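Local coordinates for putative uncharacterized protein (Acidianus two-tailed virus, PDB 3FAJ) that is a structural protein of the virion, of unresolved biochemical role, and probably binds DNA, at residues G48-E60 with K72-M86. Sequence-based numbering, arbitrary orientation.
Sequences GYPEVTLKLAGEE and KEAIHAIVKMISDAM
Tyr49 and Met86 close one end of an antiparallel helix pair, 51-60 against 72-86, whose axes approach to 9.0 Å. Chi1 of Met86 (-76°) sets CG over one ring face, 3.9 Å from the Tyr49 centroid; bends at chi2 and chi3 then bring SD obliquely to the ring in a Met-aromatic contact and fold CE back to Tyr49 CB. Pro50 CB, after a cis peptide bond, covers the opposite face. The phenol suits this border: its ring packs on carbon, while OH reaches a water that donates to Ser83 O. Thr53 is similarly two-sided. Thr53 OG1 donates a hydrogen bond back to Pro50 O (3.1 Å), and Thr53 CG2 meets Ile82 CG2 at 3.9 Å and also touches Val79 CG1.

Leu56 is a knob among Ile75, Ile78, Val79 and Ile82, its branched end long enough for CD1 to meet Ile78 and Ile82; Leu56 CB lies tightly against Val79 CG2, 3.5 Å away. Val79 in turn offers one methyl to Thr53, the other to Leu56. With CG anti to the backbone N (chi1 -177°) and the chain extended beyond it, Glu60 packs its methylenes on Ile75 CG2 and Lys72 CG at the partly exposed border. Helix 31-43 meets Val52 and Leu56 through Phe42 and Ile38. Interlocking aliphatic branches, with a water-bridged phenol at one border, imply cohesion chiefly by hydrophobic burial and shape.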
loop_
_atom_site.group_PDB
_atom_site.type_symbol
_atom_site.label_atom_id
_atom_site.label_comp_id
_atom_site.label_asym_id
_atom_site.label_seq_id
_atom_site.Cartn_x
_atom_site.Cartn_y
_atom_site.Cartn_z
ATOM N N GLY A 48 -5.289 7.292 -9.051
ATOM C CA GLY A 48 -4.708 8.610 -9.079
ATOM C C GLY A 48 -4.220 8.966 -7.693
ATOM O O GLY A 48 -4.236 8.129 -6.773
ATOM N N TYR A 49 -3.753 10.201 -7.566
ATOM C CA TYR A 49 -3.335 10.733 -6.285
ATOM C C TYR A 49 -4.263 11.891 -5.994
ATOM O O TYR A 49 -4.514 12.710 -6.881
ATOM C CB TYR A 49 -1.880 11.209 -6.323
ATOM C CG TYR A 49 -1.362 11.697 -4.988
ATOM C CD1 TYR A 49 -0.894 10.792 -4.026
ATOM C CD2 TYR A 49 -1.346 13.062 -4.680
ATOM C CE1 TYR A 49 -0.419 11.245 -2.786
ATOM C CE2 TYR A 49 -0.867 13.516 -3.436
ATOM C CZ TYR A 49 -0.400 12.586 -2.503
ATOM O OH TYR A 49 0.060 13.013 -1.269
ATOM N N PRO A 50 -4.759 11.985 -4.751
ATOM C CA PRO A 50 -4.475 11.179 -3.556
ATOM C C PRO A 50 -5.282 9.889 -3.366
ATOM O O PRO A 50 -5.165 9.278 -2.310
ATOM C CB PRO A 50 -4.813 12.152 -2.419
ATOM C CG PRO A 50 -5.967 12.905 -2.961
ATOM C CD PRO A 50 -5.673 13.102 -4.443
ATOM N N GLU A 51 -6.079 9.477 -4.354
ATOM C CA GLU A 51 -6.870 8.231 -4.238
ATOM C C GLU A 51 -6.062 7.064 -3.674
ATOM O O GLU A 51 -6.514 6.364 -2.763
ATOM C CB GLU A 51 -7.475 7.826 -5.595
ATOM C CG GLU A 51 -8.100 6.417 -5.633
ATOM C CD GLU A 51 -8.586 5.999 -7.024
ATOM O OE1 GLU A 51 -8.051 6.494 -8.043
ATOM O OE2 GLU A 51 -9.514 5.160 -7.104
ATOM N N VAL A 52 -4.855 6.877 -4.198
ATOM C CA VAL A 52 -4.056 5.733 -3.790
ATOM C C VAL A 52 -3.739 5.783 -2.305
ATOM O O VAL A 52 -3.906 4.763 -1.619
ATOM C CB VAL A 52 -2.762 5.553 -4.642
ATOM C CG1 VAL A 52 -1.855 6.787 -4.601
ATOM C CG2 VAL A 52 -1.989 4.268 -4.196
ATOM N N THR A 53 -3.307 6.945 -1.796
ATOM C CA THR A 53 -2.920 6.996 -0.378
ATOM C C THR A 53 -4.109 6.995 0.576
ATOM O O THR A 53 -4.013 6.435 1.671
ATOM C CB THR A 53 -1.988 8.162 -0.072
ATOM O OG1 THR A 53 -2.542 9.348 -0.631
ATOM C CG2 THR A 53 -0.595 7.873 -0.675
ATOM N N LEU A 54 -5.223 7.592 0.154
ATOM C CA LEU A 54 -6.442 7.584 0.976
ATOM C C LEU A 54 -6.946 6.142 1.119
ATOM O O LEU A 54 -7.334 5.718 2.217
ATOM C CB LEU A 54 -7.518 8.461 0.341
ATOM C CG LEU A 54 -7.218 9.971 0.332
ATOM C CD1 LEU A 54 -8.173 10.693 -0.613
ATOM C CD2 LEU A 54 -7.299 10.547 1.753
ATOM N N LYS A 55 -6.929 5.398 0.014
ATOM C CA LYS A 55 -7.354 3.999 0.024
ATOM C C LYS A 55 -6.406 3.122 0.855
ATOM O O LYS A 55 -6.889 2.271 1.626
ATOM C CB LYS A 55 -7.472 3.438 -1.398
ATOM C CG LYS A 55 -8.646 3.996 -2.178
ATOM C CD LYS A 55 -8.770 3.309 -3.519
ATOM C CE LYS A 55 -10.153 3.561 -4.109
ATOM N NZ LYS A 55 -10.327 2.886 -5.438
ATOM N N LEU A 56 -5.087 3.304 0.694
ATOM C CA LEU A 56 -4.113 2.565 1.528
ATOM C C LEU A 56 -4.314 2.909 2.994
ATOM O O LEU A 56 -4.254 2.030 3.844
ATOM C CB LEU A 56 -2.675 2.881 1.124
ATOM C CG LEU A 56 -2.251 2.278 -0.221
ATOM C CD1 LEU A 56 -0.882 2.852 -0.640
ATOM C CD2 LEU A 56 -2.233 0.698 -0.172
ATOM N N ALA A 57 -4.552 4.190 3.291
ATOM C CA ALA A 57 -4.767 4.623 4.668
ATOM C C ALA A 57 -5.978 3.902 5.291
ATOM O O ALA A 57 -5.963 3.558 6.485
ATOM C CB ALA A 57 -4.949 6.146 4.724
ATOM N N GLY A 58 -7.009 3.678 4.476
ATOM C CA GLY A 58 -8.214 2.945 4.905
ATOM C C GLY A 58 -7.863 1.523 5.330
ATOM O O GLY A 58 -8.355 1.033 6.355
ATOM N N GLU A 59 -6.980 0.865 4.476
ATOM C CA GLU A 59 -6.561 -0.488 4.898
ATOM C C GLU A 59 -5.714 -0.398 6.159
ATOM O O GLU A 59 -5.807 -1.249 7.061
ATOM C CB GLU A 59 -5.785 -1.201 3.786
ATOM C CG GLU A 59 -6.597 -1.511 2.510
ATOM C CD GLU A 59 -7.828 -2.368 2.747
ATOM O OE1 GLU A 59 -7.779 -3.324 3.554
ATOM O OE2 GLU A 59 -8.876 -2.055 2.133
ATOM N N GLU A 60 -4.843 0.484 6.183
ATOM C CA GLU A 60 -4.022 0.693 7.374
ATOM C C GLU A 60 -4.901 0.899 8.616
ATOM O O GLU A 60 -4.638 0.322 9.681
ATOM C CB GLU A 60 -3.121 1.918 7.147
ATOM C CG GLU A 60 -2.167 2.217 8.259
ATOM C CD GLU A 60 -1.294 3.406 7.924
ATOM O OE1 GLU A 60 -1.480 4.002 6.831
ATOM O OE2 GLU A 60 -0.460 3.749 8.790
ATOM N N LYS A 72 -0.255 -2.915 9.427
ATOM C CA LYS A 72 -0.443 -1.467 9.588
ATOM C C LYS A 72 0.862 -0.758 9.261
ATOM O O LYS A 72 0.877 0.207 8.477
ATOM C CB LYS A 72 -0.892 -1.157 11.016
ATOM C CG LYS A 72 -0.934 0.331 11.385
ATOM C CD LYS A 72 -1.076 0.503 12.897
ATOM C CE LYS A 72 0.265 0.279 13.658
ATOM N NZ LYS A 72 0.066 0.482 15.137
ATOM N N GLU A 73 1.960 -1.228 9.858
ATOM C CA GLU A 73 3.247 -0.537 9.686
ATOM C C GLU A 73 3.769 -0.630 8.253
ATOM O O GLU A 73 4.310 0.360 7.726
ATOM C CB GLU A 73 4.261 -1.068 10.688
ATOM C CG GLU A 73 3.870 -0.682 12.143
ATOM C CD GLU A 73 4.733 -1.341 13.203
ATOM O OE1 GLU A 73 5.386 -2.369 12.913
ATOM O OE2 GLU A 73 4.744 -0.823 14.343
ATOM N N ALA A 74 3.581 -1.783 7.604
ATOM C CA ALA A 74 4.033 -1.912 6.216
ATOM C C ALA A 74 3.283 -0.958 5.293
ATOM O O ALA A 74 3.906 -0.291 4.443
ATOM C CB ALA A 74 3.948 -3.389 5.716
ATOM N N ILE A 75 1.961 -0.873 5.477
ATOM C CA ILE A 75 1.138 0.051 4.664
ATOM C C ILE A 75 1.574 1.492 4.954
ATOM O O ILE A 75 1.747 2.284 4.031
ATOM C CB ILE A 75 -0.371 -0.153 4.885
ATOM C CG1 ILE A 75 -0.791 -1.588 4.498
ATOM C CG2 ILE A 75 -1.148 0.927 4.090
ATOM C CD1 ILE A 75 -2.176 -1.974 5.057
ATOM N N HIS A 76 1.808 1.814 6.232
ATOM C CA HIS A 76 2.239 3.157 6.598
ATOM C C HIS A 76 3.534 3.532 5.858
ATOM O O HIS A 76 3.663 4.657 5.349
ATOM C CB HIS A 76 2.414 3.254 8.117
ATOM C CG HIS A 76 2.608 4.647 8.613
ATOM N ND1 HIS A 76 3.855 5.218 8.774
ATOM C CD2 HIS A 76 1.709 5.584 9.001
ATOM C CE1 HIS A 76 3.716 6.449 9.238
ATOM N NE2 HIS A 76 2.425 6.695 9.391
ATOM N N ALA A 77 4.482 2.595 5.794
ATOM C CA ALA A 77 5.776 2.854 5.128
ATOM C C ALA A 77 5.558 3.157 3.648
ATOM O O ALA A 77 6.173 4.091 3.110
ATOM C CB ALA A 77 6.761 1.665 5.319
ATOM N N ILE A 78 4.681 2.393 3.005
ATOM C CA ILE A 78 4.386 2.588 1.580
ATOM C C ILE A 78 3.693 3.939 1.336
ATOM O O ILE A 78 4.050 4.662 0.403
ATOM C CB ILE A 78 3.574 1.417 1.005
ATOM C CG1 ILE A 78 4.462 0.151 0.994
ATOM C CG2 ILE A 78 3.083 1.746 -0.423
ATOM C CD1 ILE A 78 3.653 -1.163 0.754
ATOM N N VAL A 79 2.725 4.265 2.191
ATOM C CA VAL A 79 2.021 5.549 2.075
ATOM C C VAL A 79 3.024 6.700 2.129
ATOM O O VAL A 79 2.958 7.630 1.311
ATOM C CB VAL A 79 0.896 5.705 3.135
ATOM C CG1 VAL A 79 0.365 7.159 3.181
ATOM C CG2 VAL A 79 -0.238 4.702 2.845
ATOM N N LYS A 80 3.963 6.643 3.070
ATOM C CA LYS A 80 5.008 7.665 3.187
ATOM C C LYS A 80 5.829 7.784 1.898
ATOM O O LYS A 80 6.132 8.892 1.417
ATOM C CB LYS A 80 5.913 7.333 4.366
ATOM C CG LYS A 80 6.984 8.398 4.655
ATOM C CD LYS A 80 7.416 8.395 6.114
ATOM C CE LYS A 80 7.854 7.025 6.614
ATOM N NZ LYS A 80 8.748 7.172 7.822
ATOM N N MET A 81 6.198 6.628 1.334
ATOM C CA MET A 81 7.030 6.618 0.127
ATOM C C MET A 81 6.288 7.260 -1.033
ATOM O O MET A 81 6.853 8.072 -1.763
ATOM C CB MET A 81 7.457 5.184 -0.245
ATOM C CG MET A 81 8.572 4.674 0.663
ATOM S SD MET A 81 9.009 2.987 0.202
ATOM C CE MET A 81 8.003 1.983 1.277
ATOM N N ILE A 82 5.016 6.904 -1.199
ATOM C CA ILE A 82 4.229 7.463 -2.308
ATOM C C ILE A 82 3.996 8.963 -2.120
ATOM O O ILE A 82 4.183 9.751 -3.048
ATOM C CB ILE A 82 2.889 6.712 -2.488
ATOM C CG1 ILE A 82 3.150 5.246 -2.873
ATOM C CG2 ILE A 82 2.027 7.421 -3.564
ATOM C CD1 ILE A 82 1.913 4.413 -3.027
ATOM N N SER A 83 3.615 9.365 -0.898
ATOM C CA SER A 83 3.409 10.780 -0.565
ATOM C C SER A 83 4.649 11.615 -0.856
ATOM O O SER A 83 4.557 12.697 -1.438
ATOM C CB SER A 83 3.033 10.930 0.914
ATOM O OG SER A 83 1.868 10.183 1.208
ATOM N N ASP A 84 5.806 11.102 -0.437
ATOM C CA ASP A 84 7.071 11.796 -0.611
ATOM C C ASP A 84 7.425 11.948 -2.087
ATOM O O ASP A 84 7.907 13.014 -2.490
ATOM C CB ASP A 84 8.197 11.065 0.123
ATOM C CG ASP A 84 8.111 11.199 1.644
ATOM O OD1 ASP A 84 7.309 12.019 2.170
ATOM O OD2 ASP A 84 8.869 10.462 2.322
ATOM N N ALA A 85 7.185 10.894 -2.870
ATOM C CA ALA A 85 7.506 10.893 -4.292
ATOM C C ALA A 85 6.579 11.851 -5.045
ATOM O O ALA A 85 6.956 12.383 -6.081
ATOM C CB ALA A 85 7.426 9.473 -4.878
ATOM N N MET A 86 5.380 12.088 -4.501
ATOM C CA MET A 86 4.415 12.986 -5.139
ATOM C C MET A 86 4.641 14.464 -4.838
ATOM O O MET A 86 4.035 15.325 -5.491
ATOM C CB MET A 86 2.973 12.602 -4.789
ATOM C CG MET A 86 2.462 11.379 -5.537
ATOM S SD MET A 86 2.458 11.545 -7.348
ATOM C CE MET A 86 1.298 12.877 -7.611
HETATM O O HOH W 1 2.497 14.460 -1.389
#